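Local coordinates for ribosomal RNA processing protein 6 (Trypanosoma brucei brucei, PDB 4NLC) that probably trims and degrades RNA from the 3' end as the nuclear exosome-associated 3'-5' exoribonuclease, represented here by its catalytic core, at residues T61-L66 with L226-D231; E81-V86 with Q119-D124; I93-E98 with I144-H149; P137-P142 with L164-L169. The protein carries 1 engineered substitution. All coordinates share one frame; numbering follows the deposited sequence.

How the interactions relate
Along the chain, interaction 1 closes a loop whose nearest ends lie 160 residues apart and which encloses the other three. Inside it, interactions 2 and 3 alternate, as do 3 and 4, whereas interaction 2 closes before interaction 4 opens. The six-stranded mixed sheet of the exonuclease domain unites them: interaction 3 joins two parallel strands within it, interaction 2 lays helix 77-87 on strand 120-123, and interaction 4 borders strand 169-171. Interaction 3 lies about 13 Å, centre to centre, from interactions 1 and 2 and about 10 Å from interaction 4, which it meets around Lys-146. Leu-226 and Leu-227 join interactions 1 and 3; Leu-64 and Gln-119 join 1 and 2. Helices thus flank both sheet faces.

Interaction 1 (T61-L66 with L226-D231); sequences TPYLSL and LLYVYD
Tyr-63 turns the edge of its ring toward the face of Tyr-228 in a T-shaped pair, with centroids 5.8 Å apart and planes at 73°. The nearest carbons are Tyr-63 CD1 and Tyr-228 CD2, 4.1 Å apart, and CD2 lies at the edge of the Tyr-63 ring, close to its plane. Tyr-228 CG is anti to the backbone N (chi1 174°), which directs the side chain toward the loop. There the backbone also meets the ring: Thr-61 O lies in the ring plane at the edge, 3.6 Å from Tyr-228 CD1, while Pro-62 CA approaches the same CD1 obliquely at 3.5 Å. The phenol OH of Tyr-228 bonds to Arg-232, one turn further along the helix.

The polar link is made by Asp-231. The N-H of Thr-61 points almost straight at Asp-231 OD2, at 2.8 Å and 175°, meeting this oxygen on its anti side and somewhat out of the carboxylate plane. A water closes a second route between the two residues: it accepts from Thr-61 OG1 at 2.7 Å and donates to Asp-231 OD2 at 3.0 Å. The other oxygen, OD1, forms a salt bridge with Arg-117, so the buried carboxylate is gripped through both oxygens, which would be expected to favour its charged form.

Tyr-63 also meets Phe-225 edge-to-face. A T-shaped tyrosine pair and a backbone-to-carboxylate hydrogen bond at the surface thus tie the loop that leads to strand 71-74 onto helix 226-238, one of the helices flanking the central sheet of this RNase H-like exonuclease domain.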
# COMPACT_ATOMS: atom_id res chain seq x y z
N THR A 61 -26.97 -4.46 9.62
CA THR A 61 -27.55 -4.28 8.28
C THR A 61 -26.82 -5.32 7.43
O THR A 61 -25.60 -5.19 7.23
CB THR A 61 -27.37 -2.85 7.79
OG1 THR A 61 -28.09 -1.98 8.65
CG2 THR A 61 -27.82 -2.67 6.35
N PRO A 62 -27.50 -6.40 6.99
CA PRO A 62 -26.80 -7.43 6.22
C PRO A 62 -26.36 -6.96 4.85
O PRO A 62 -26.94 -6.04 4.28
CB PRO A 62 -27.78 -8.62 6.18
CG PRO A 62 -28.92 -8.23 7.08
CD PRO A 62 -28.93 -6.73 7.15
N TYR A 63 -25.28 -7.56 4.36
CA TYR A 63 -24.69 -7.32 3.06
C TYR A 63 -25.74 -7.62 1.99
O TYR A 63 -26.64 -8.44 2.19
CB TYR A 63 -23.44 -8.20 2.87
CG TYR A 63 -23.69 -9.68 3.07
CD1 TYR A 63 -23.68 -10.25 4.34
CD2 TYR A 63 -23.94 -10.52 1.98
CE1 TYR A 63 -23.95 -11.61 4.53
CE2 TYR A 63 -24.21 -11.88 2.16
CZ TYR A 63 -24.18 -12.42 3.44
OH TYR A 63 -24.40 -13.77 3.64
N LEU A 64 -25.63 -6.96 0.85
CA LEU A 64 -26.58 -7.13 -0.24
C LEU A 64 -26.24 -8.35 -1.08
O LEU A 64 -25.19 -8.98 -0.87
CB LEU A 64 -26.58 -5.85 -1.11
CG LEU A 64 -26.88 -4.52 -0.43
CD1 LEU A 64 -27.11 -3.45 -1.48
CD2 LEU A 64 -28.13 -4.60 0.46
N SER A 65 -27.12 -8.73 -2.00
CA SER A 65 -26.84 -9.83 -2.89
C SER A 65 -25.85 -9.34 -3.93
O SER A 65 -26.01 -8.23 -4.47
CB SER A 65 -28.10 -10.27 -3.61
OG SER A 65 -27.76 -11.08 -4.73
N LEU A 66 -24.87 -10.18 -4.26
CA LEU A 66 -23.91 -9.85 -5.33
C LEU A 66 -24.60 -9.88 -6.72
O LEU A 66 -24.11 -9.26 -7.66
CB LEU A 66 -22.70 -10.80 -5.31
CG LEU A 66 -21.68 -10.58 -4.19
CD1 LEU A 66 -20.66 -11.71 -4.19
CD2 LEU A 66 -20.98 -9.23 -4.32
N LEU A 226 -17.82 -5.92 4.35
CA LEU A 226 -17.12 -5.25 5.42
C LEU A 226 -18.01 -4.43 6.36
O LEU A 226 -17.74 -4.42 7.57
CB LEU A 226 -15.95 -4.41 4.88
CG LEU A 226 -14.82 -4.06 5.89
CD1 LEU A 226 -14.36 -5.30 6.69
CD2 LEU A 226 -13.62 -3.45 5.18
N LEU A 227 -19.07 -3.79 5.86
CA LEU A 227 -19.94 -3.04 6.79
C LEU A 227 -20.77 -3.95 7.68
O LEU A 227 -21.01 -3.59 8.81
CB LEU A 227 -20.80 -2.00 6.09
CG LEU A 227 -20.04 -0.85 5.42
CD1 LEU A 227 -21.00 -0.00 4.61
CD2 LEU A 227 -19.26 -0.03 6.43
N TYR A 228 -21.17 -5.14 7.19
CA TYR A 228 -21.89 -6.13 8.02
C TYR A 228 -20.95 -6.66 9.08
O TYR A 228 -21.35 -6.78 10.22
CB TYR A 228 -22.44 -7.30 7.19
CG TYR A 228 -23.08 -8.41 8.02
CD1 TYR A 228 -24.32 -8.23 8.62
CD2 TYR A 228 -22.44 -9.64 8.18
CE1 TYR A 228 -24.92 -9.25 9.36
CE2 TYR A 228 -23.03 -10.66 8.94
CZ TYR A 228 -24.27 -10.47 9.52
OH TYR A 228 -24.86 -11.47 10.23
N VAL A 229 -19.70 -6.97 8.69
CA VAL A 229 -18.63 -7.46 9.57
C VAL A 229 -18.41 -6.42 10.67
O VAL A 229 -18.37 -6.76 11.85
CB VAL A 229 -17.33 -7.78 8.76
CG1 VAL A 229 -16.09 -7.85 9.65
CG2 VAL A 229 -17.49 -9.08 7.97
N TYR A 230 -18.36 -5.14 10.27
CA TYR A 230 -18.22 -3.99 11.16
C TYR A 230 -19.34 -4.00 12.24
O TYR A 230 -19.04 -3.91 13.43
CB TYR A 230 -18.23 -2.68 10.32
CG TYR A 230 -18.37 -1.41 11.13
CD1 TYR A 230 -17.38 -1.03 12.03
CD2 TYR A 230 -19.44 -0.55 10.93
CE1 TYR A 230 -17.46 0.18 12.73
CE2 TYR A 230 -19.53 0.67 11.62
CZ TYR A 230 -18.54 1.02 12.52
OH TYR A 230 -18.64 2.18 13.26
N ASP A 231 -20.62 -4.14 11.82
CA ASP A 231 -21.79 -4.21 12.70
C ASP A 231 -21.66 -5.38 13.71
O ASP A 231 -21.83 -5.18 14.91
CB ASP A 231 -23.08 -4.38 11.87
CG ASP A 231 -23.52 -3.21 11.02
OD1 ASP A 231 -23.00 -2.10 11.22
OD2 ASP A 231 -24.43 -3.39 10.20
O HOH W 1 -26.76 -1.57 10.91

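Interaction 2 (E81-V86 with Q119-D124); sequences EALVAV and QDFIVD
Leu-83 sets its CD1 methyl squarely over one face of the Phe-121 ring, a CH-pi contact in which CD1 is 3.4 Å from the ring centroid and only 9° off the normal. Near-equal distances confirm the position over the centre: Leu-83 CD1 is 3.5 Å from Phe-121 CG and Leu-83 CD1 is 3.8 Å from Phe-121 CZ. Leu-83 CG is anti to the backbone N (chi1 160°), and the further turn at chi2 sets CD1 over the ring. The leucine and the phenylalanine extend in opposing senses as they overlap.

Two apolar contacts accompany the stack. The second Leu-83 methyl, CD2, presses against Val-123 CG2 at 3.5 Å, tighter than usual carbon contact, so this leucine spans two alternate residues of the strand. One turn later Val-86 CG1 approaches Phe-121 CZ obliquely at 4.1 Å.

A van der Waals contact of a different kind brings Val-86 and Gln-119 tip to tip, Val-86 CG1 lying 4.1 Å from Gln-119 OE1.

No hydrogen bond joins the two segments. Their axes lie 11.0 Å apart at closest approach, with N-to-C directions 142° apart. Ile-122, pointing away from this helix, packs instead on Val-216 and Ala-219 of helix 213-224. Helices thus pack against both sides of strand 120-123, the layered alpha/beta arrangement of the RNase H-like exonuclease fold.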
# COMPACT_ATOMS: atom_id res chain seq x y z
N GLU A 81 -16.15 12.70 -8.60
CA GLU A 81 -16.85 13.77 -7.90
C GLU A 81 -18.27 13.34 -7.55
O GLU A 81 -18.70 13.58 -6.43
CB GLU A 81 -16.89 15.06 -8.75
CG GLU A 81 -15.52 15.68 -8.93
CD GLU A 81 -15.47 16.89 -9.83
OE1 GLU A 81 -16.00 16.82 -10.96
OE2 GLU A 81 -14.86 17.90 -9.41
N ALA A 82 -18.99 12.69 -8.52
CA ALA A 82 -20.34 12.18 -8.28
C ALA A 82 -20.29 11.16 -7.13
O ALA A 82 -21.15 11.17 -6.25
CB ALA A 82 -20.91 11.53 -9.55
N LEU A 83 -19.25 10.30 -7.12
CA LEU A 83 -19.06 9.29 -6.07
C LEU A 83 -18.82 9.97 -4.68
O LEU A 83 -19.44 9.59 -3.70
CB LEU A 83 -17.92 8.33 -6.44
CG LEU A 83 -17.30 7.53 -5.27
CD1 LEU A 83 -18.31 6.55 -4.64
CD2 LEU A 83 -16.06 6.82 -5.70
N VAL A 84 -17.97 10.99 -4.63
CA VAL A 84 -17.65 11.74 -3.41
C VAL A 84 -18.95 12.33 -2.78
O VAL A 84 -19.10 12.27 -1.56
CB VAL A 84 -16.52 12.79 -3.67
CG1 VAL A 84 -16.42 13.85 -2.56
CG2 VAL A 84 -15.18 12.09 -3.86
N ALA A 85 -19.90 12.80 -3.59
CA ALA A 85 -21.16 13.36 -3.07
C ALA A 85 -22.08 12.27 -2.53
O ALA A 85 -22.78 12.51 -1.55
CB ALA A 85 -21.88 14.21 -4.11
N VAL A 86 -22.06 11.07 -3.14
CA VAL A 86 -22.84 9.92 -2.66
C VAL A 86 -22.28 9.54 -1.25
O VAL A 86 -23.04 9.43 -0.30
CB VAL A 86 -22.76 8.71 -3.65
CG1 VAL A 86 -23.13 7.40 -2.96
CG2 VAL A 86 -23.63 8.94 -4.88
N GLN A 119 -24.66 0.01 -2.16
CA GLN A 119 -23.93 -0.24 -3.39
C GLN A 119 -22.42 -0.30 -3.22
O GLN A 119 -21.89 0.11 -2.18
CB GLN A 119 -24.31 0.81 -4.46
CG GLN A 119 -23.96 2.23 -4.05
CD GLN A 119 -24.47 3.23 -5.04
OE1 GLN A 119 -25.05 4.25 -4.66
NE2 GLN A 119 -24.20 3.02 -6.32
N ASP A 120 -21.74 -0.78 -4.28
CA ASP A 120 -20.30 -0.93 -4.34
C ASP A 120 -19.72 -0.03 -5.43
O ASP A 120 -20.38 0.24 -6.42
CB ASP A 120 -19.95 -2.41 -4.62
CG ASP A 120 -20.42 -3.40 -3.57
OD1 ASP A 120 -20.51 -3.02 -2.38
OD2 ASP A 120 -20.68 -4.56 -3.93
N PHE A 121 -18.45 0.38 -5.26
CA PHE A 121 -17.71 1.20 -6.20
C PHE A 121 -16.30 0.67 -6.33
O PHE A 121 -15.75 0.11 -5.38
CB PHE A 121 -17.66 2.66 -5.75
CG PHE A 121 -19.01 3.32 -5.65
CD1 PHE A 121 -19.61 3.90 -6.77
CD2 PHE A 121 -19.70 3.37 -4.43
CE1 PHE A 121 -20.86 4.53 -6.67
CE2 PHE A 121 -20.94 4.00 -4.33
CZ PHE A 121 -21.50 4.60 -5.45
N ILE A 122 -15.74 0.80 -7.53
CA ILE A 122 -14.34 0.46 -7.83
C ILE A 122 -13.78 1.67 -8.49
O ILE A 122 -14.32 2.11 -9.50
CB ILE A 122 -14.13 -0.85 -8.64
CG1 ILE A 122 -14.47 -2.08 -7.80
CG2 ILE A 122 -12.68 -0.94 -9.17
CD1 ILE A 122 -14.66 -3.38 -8.61
N VAL A 123 -12.75 2.28 -7.86
CA VAL A 123 -12.10 3.48 -8.34
C VAL A 123 -10.77 3.19 -9.03
O VAL A 123 -9.87 2.63 -8.44
CB VAL A 123 -11.98 4.58 -7.24
CG1 VAL A 123 -11.38 5.87 -7.82
CG2 VAL A 123 -13.34 4.87 -6.63
N ASP A 124 -10.64 3.67 -10.28
CA ASP A 124 -9.39 3.53 -10.98
C ASP A 124 -8.40 4.64 -10.61
O ASP A 124 -8.34 5.68 -11.26
CB ASP A 124 -9.61 3.39 -12.50
CG ASP A 124 -8.35 3.02 -13.25
OD1 ASP A 124 -7.24 3.25 -12.72
OD2 ASP A 124 -8.48 2.56 -14.40

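Interaction 3 (I93-E98 with I144-H149); sequences IAVDLE and IVKVFH
Two neighbouring parallel strands in the central sheet of the exonuclease domain pair here, in the register Ile-93 with Lys-146 and Ala-94 with Val-147. Ile-93 bonds through both its N and its O, which face the same neighbouring strand: its N donates to Val-145 O at 2.9 Å, and its O receives Val-147 N at 2.8 Å. The ladder continues with Val-95 N to Val-147 O, also 2.8 Å. All three bonds are nearly straight, the least so being 161° at the hydrogen.

Beyond Val-95 the strands, crossing at -43°, no longer bond directly. A water takes over, donating to Val-95 O at 2.7 Å and accepting from His-149 N at 2.8 Å.

Phe-148 lies flank to flank with Val-95, both extending in one direction. Val-95 CB sits over one face of the ring, 3.8 Å from its centroid and displaced toward the rim, and Val-95 CG1 comes within 3.5 Å of Phe-148 CZ. Lys-146 lies similarly alongside Ile-93, but its chain bends at chi2 and chi3, and the buried ammonium, Lys-146 NZ, bonds to Ile-144 O at 2.8 Å as well as to Val-138 O and Val-167 O.

Asp-96 and Glu-98 approach Asp-222, and Asp-96 also approaches Asp-154, a cluster consistent with the acidic quartet of DEDD exonucleases. On the face carrying Ala-94 and Val-147, helix 226-238 packs through Leu-226 and Leu-227. On the side of Val-95 and Phe-148, the phenylalanine touches Asp-154 and Leu-158 of helix 152-162. Strand 108-115 bonds along the other edge of strand 92-100.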
# COMPACT_ATOMS: atom_id res chain seq x y z
N ILE A 93 -18.59 3.89 5.67
CA ILE A 93 -18.23 3.33 4.36
C ILE A 93 -17.12 2.36 4.58
O ILE A 93 -16.34 2.55 5.52
CB ILE A 93 -17.85 4.42 3.31
CG1 ILE A 93 -16.47 5.08 3.62
CG2 ILE A 93 -18.97 5.48 3.10
CD1 ILE A 93 -15.95 6.12 2.57
N ALA A 94 -17.03 1.32 3.72
CA ALA A 94 -15.98 0.29 3.79
C ALA A 94 -15.02 0.58 2.66
O ALA A 94 -15.46 0.83 1.54
CB ALA A 94 -16.57 -1.10 3.62
N VAL A 95 -13.71 0.61 2.97
CA VAL A 95 -12.68 0.94 2.01
C VAL A 95 -11.58 -0.14 2.01
O VAL A 95 -11.24 -0.71 3.05
CB VAL A 95 -12.08 2.37 2.24
CG1 VAL A 95 -11.16 2.79 1.09
CG2 VAL A 95 -13.17 3.43 2.47
N ASP A 96 -11.02 -0.39 0.82
CA ASP A 96 -9.86 -1.24 0.59
C ASP A 96 -9.07 -0.70 -0.63
O ASP A 96 -9.58 0.12 -1.40
CB ASP A 96 -10.21 -2.73 0.46
CG ASP A 96 -9.01 -3.68 0.58
OD1 ASP A 96 -7.98 -3.28 1.19
OD2 ASP A 96 -9.11 -4.83 0.07
N LEU A 97 -7.83 -1.13 -0.78
CA LEU A 97 -6.98 -0.68 -1.88
C LEU A 97 -6.26 -1.87 -2.48
O LEU A 97 -5.94 -2.82 -1.76
CB LEU A 97 -5.89 0.28 -1.33
CG LEU A 97 -6.26 1.60 -0.63
CD1 LEU A 97 -5.01 2.31 -0.13
CD2 LEU A 97 -6.95 2.55 -1.56
N GLU A 98 -5.95 -1.81 -3.78
CA GLU A 98 -5.05 -2.78 -4.43
C GLU A 98 -3.78 -2.00 -4.80
O GLU A 98 -3.84 -0.78 -5.03
CB GLU A 98 -5.68 -3.52 -5.61
CG GLU A 98 -6.96 -4.28 -5.26
CD GLU A 98 -6.85 -5.37 -4.20
OE1 GLU A 98 -5.74 -5.89 -3.97
OE2 GLU A 98 -7.90 -5.73 -3.62
N ILE A 144 -18.33 10.50 9.33
CA ILE A 144 -18.35 9.33 8.45
C ILE A 144 -17.29 8.42 8.94
O ILE A 144 -16.11 8.80 8.94
CB ILE A 144 -18.15 9.67 6.93
CG1 ILE A 144 -19.20 10.71 6.42
CG2 ILE A 144 -18.15 8.37 6.05
CD1 ILE A 144 -19.05 11.18 4.97
N VAL A 145 -17.68 7.20 9.37
CA VAL A 145 -16.67 6.21 9.78
C VAL A 145 -16.14 5.51 8.52
O VAL A 145 -16.93 5.05 7.68
CB VAL A 145 -17.21 5.20 10.83
CG1 VAL A 145 -16.23 4.03 11.05
CG2 VAL A 145 -17.48 5.90 12.15
N LYS A 146 -14.79 5.44 8.37
CA LYS A 146 -14.15 4.72 7.26
C LYS A 146 -13.66 3.40 7.82
O LYS A 146 -12.74 3.37 8.64
CB LYS A 146 -12.97 5.50 6.66
CG LYS A 146 -13.32 6.59 5.61
CD LYS A 146 -14.12 7.78 6.15
CE LYS A 146 -13.33 8.60 7.16
NZ LYS A 146 -14.01 9.88 7.50
N VAL A 147 -14.31 2.32 7.43
CA VAL A 147 -14.00 0.96 7.85
C VAL A 147 -12.98 0.33 6.86
O VAL A 147 -13.25 0.20 5.66
CB VAL A 147 -15.29 0.09 7.95
CG1 VAL A 147 -14.98 -1.31 8.51
CG2 VAL A 147 -16.37 0.78 8.77
N PHE A 148 -11.84 -0.09 7.37
CA PHE A 148 -10.85 -0.82 6.59
C PHE A 148 -10.57 -2.12 7.32
O PHE A 148 -10.74 -2.17 8.54
CB PHE A 148 -9.54 -0.02 6.53
CG PHE A 148 -9.45 1.14 5.57
CD1 PHE A 148 -10.06 2.36 5.86
CD2 PHE A 148 -8.67 1.04 4.42
CE1 PHE A 148 -9.88 3.48 5.02
CE2 PHE A 148 -8.50 2.16 3.58
CZ PHE A 148 -9.08 3.37 3.90
N HIS A 149 -10.06 -3.13 6.63
CA HIS A 149 -9.67 -4.38 7.30
C HIS A 149 -8.14 -4.55 7.20
O HIS A 149 -7.64 -4.91 6.14
CB HIS A 149 -10.40 -5.59 6.71
CG HIS A 149 -10.22 -6.82 7.55
ND1 HIS A 149 -11.18 -7.20 8.46
CD2 HIS A 149 -9.16 -7.65 7.65
CE1 HIS A 149 -10.68 -8.27 9.07
NE2 HIS A 149 -9.48 -8.57 8.61
O HOH W 2 -9.94 -2.93 3.82

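Interaction 4 (P137-P142 with L164-L169); sequences PVFLQP and LYIVNL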
# COMPACT_ATOMS: atom_id res chain seq x y z
N PRO A 137 -12.80 15.52 1.36
CA PRO A 137 -13.96 15.82 2.23
C PRO A 137 -14.55 14.55 2.89
O PRO A 137 -14.98 14.61 4.03
CB PRO A 137 -14.96 16.47 1.27
CG PRO A 137 -14.13 16.99 0.14
CD PRO A 137 -13.07 15.95 -0.03
N VAL A 138 -14.52 13.41 2.19
CA VAL A 138 -15.03 12.14 2.73
C VAL A 138 -14.06 11.59 3.77
O VAL A 138 -14.48 11.31 4.89
CB VAL A 138 -15.38 11.09 1.62
CG1 VAL A 138 -15.83 9.75 2.24
CG2 VAL A 138 -16.46 11.62 0.69
N PHE A 139 -12.76 11.44 3.41
CA PHE A 139 -11.79 10.89 4.35
C PHE A 139 -11.57 11.74 5.62
O PHE A 139 -11.31 11.17 6.67
CB PHE A 139 -10.45 10.56 3.67
CG PHE A 139 -10.49 9.37 2.76
CD1 PHE A 139 -10.57 8.08 3.27
CD2 PHE A 139 -10.44 9.52 1.38
CE1 PHE A 139 -10.62 6.96 2.41
CE2 PHE A 139 -10.49 8.40 0.53
CZ PHE A 139 -10.56 7.13 1.05
N LEU A 140 -11.71 13.07 5.51
CA LEU A 140 -11.55 14.04 6.61
C LEU A 140 -12.82 14.25 7.43
O LEU A 140 -12.73 14.83 8.50
CB LEU A 140 -11.02 15.40 6.10
CG LEU A 140 -9.59 15.43 5.51
CD1 LEU A 140 -9.21 16.86 5.06
CD2 LEU A 140 -8.56 14.91 6.50
N GLN A 141 -13.99 13.82 6.92
CA GLN A 141 -15.30 14.00 7.56
C GLN A 141 -15.39 13.17 8.84
O GLN A 141 -15.47 11.95 8.75
CB GLN A 141 -16.44 13.71 6.55
CG GLN A 141 -17.90 13.93 6.99
CD GLN A 141 -18.23 15.15 7.80
OE1 GLN A 141 -18.38 16.25 7.28
NE2 GLN A 141 -18.47 14.94 9.06
N PRO A 142 -15.40 13.82 10.03
CA PRO A 142 -15.48 13.06 11.28
C PRO A 142 -16.79 12.29 11.50
O PRO A 142 -16.81 11.36 12.28
CB PRO A 142 -15.27 14.13 12.36
CG PRO A 142 -15.68 15.39 11.74
CD PRO A 142 -15.34 15.28 10.29
N LEU A 164 -3.96 11.65 1.01
CA LEU A 164 -5.21 11.32 1.71
C LEU A 164 -4.97 10.78 3.12
O LEU A 164 -4.08 9.95 3.35
CB LEU A 164 -6.12 10.37 0.87
CG LEU A 164 -6.71 10.97 -0.41
CD1 LEU A 164 -7.44 9.92 -1.25
CD2 LEU A 164 -7.65 12.10 -0.09
N TYR A 165 -5.78 11.28 4.08
CA TYR A 165 -5.72 11.00 5.51
C TYR A 165 -7.11 10.70 6.09
O TYR A 165 -8.10 11.36 5.74
CB TYR A 165 -5.09 12.20 6.24
CG TYR A 165 -3.71 12.55 5.74
CD1 TYR A 165 -3.53 13.42 4.66
CD2 TYR A 165 -2.58 12.00 6.34
CE1 TYR A 165 -2.26 13.73 4.19
CE2 TYR A 165 -1.30 12.34 5.90
CZ TYR A 165 -1.14 13.17 4.80
OH TYR A 165 0.11 13.48 4.36
N ILE A 166 -7.16 9.70 7.00
CA ILE A 166 -8.39 9.17 7.57
C ILE A 166 -8.72 9.72 8.96
O ILE A 166 -8.01 9.46 9.92
CB ILE A 166 -8.40 7.62 7.54
CG1 ILE A 166 -7.83 7.08 6.21
CG2 ILE A 166 -9.83 7.10 7.73
CD1 ILE A 166 -7.06 5.70 6.36
N VAL A 167 -9.82 10.47 9.04
CA VAL A 167 -10.37 11.00 10.28
C VAL A 167 -11.50 10.01 10.61
O VAL A 167 -12.43 9.83 9.83
CB VAL A 167 -10.87 12.47 10.11
CG1 VAL A 167 -11.65 12.93 11.34
CG2 VAL A 167 -9.70 13.42 9.83
N ASN A 168 -11.38 9.33 11.74
CA ASN A 168 -12.29 8.30 12.23
C ASN A 168 -12.23 7.00 11.41
O ASN A 168 -13.20 6.53 10.81
CB ASN A 168 -13.72 8.79 12.43
CG ASN A 168 -13.88 9.43 13.78
OD1 ASN A 168 -13.19 9.07 14.76
ND2 ASN A 168 -14.77 10.38 13.87
N LEU A 169 -11.04 6.42 11.46
CA LEU A 169 -10.75 5.14 10.90
C LEU A 169 -11.26 4.10 11.90
O LEU A 169 -11.13 4.29 13.12
CB LEU A 169 -9.21 4.96 10.73
CG LEU A 169 -8.69 3.53 10.39
CD1 LEU A 169 -9.07 3.13 8.99
CD2 LEU A 169 -7.18 3.44 10.55
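The Phe-139 ring is met obliquely by its partners in residues 164-169. Leu-164 crosses it at about a right angle, with CD1 3.8 Å from Phe-139 CE2, whereas Ile-166 runs alongside, CG1 being 4.1 Å from Phe-139 CD1. Tyr-165 contributes backbone here, its O lying 3.2 Å from Phe-139 CB; its own ring leads away to meet those of His-39 and Phe-41.

A second flat group, the Asn-168 amide, holds the other end. Its ND2 donates to Pro-142 O at 2.8 Å with an angle of 152°, and the bond uses a lone pair in the carbonyl plane. Pro-142 O also lies just 8° out of the amide plane. The same ND2 bonds to Ser-49 O, so its nitrogen serves two backbone carbonyls.

Between these ends the main chain is tied by Val-167 N to Phe-139 O, 2.9 Å and 175°. Val-167 then fills the turn after the helix: its CG2 lies 3.8 Å from Leu-140 CD2, and its CG1 is 3.9 Å from Pro-142 CB.

Within the RNase H-like exonuclease domain, the contact packs the end of helix 136-140 on the segment that leaves helix 152-162 and enters strand 169-171, an edge strand of the sheet. Val-138 packs on Val-84 and Leu-87 of helix 77-87, while Ile-166 touches Phe-148 of strand 145-148 and Val-155 and Leu-158 of helix 152-162.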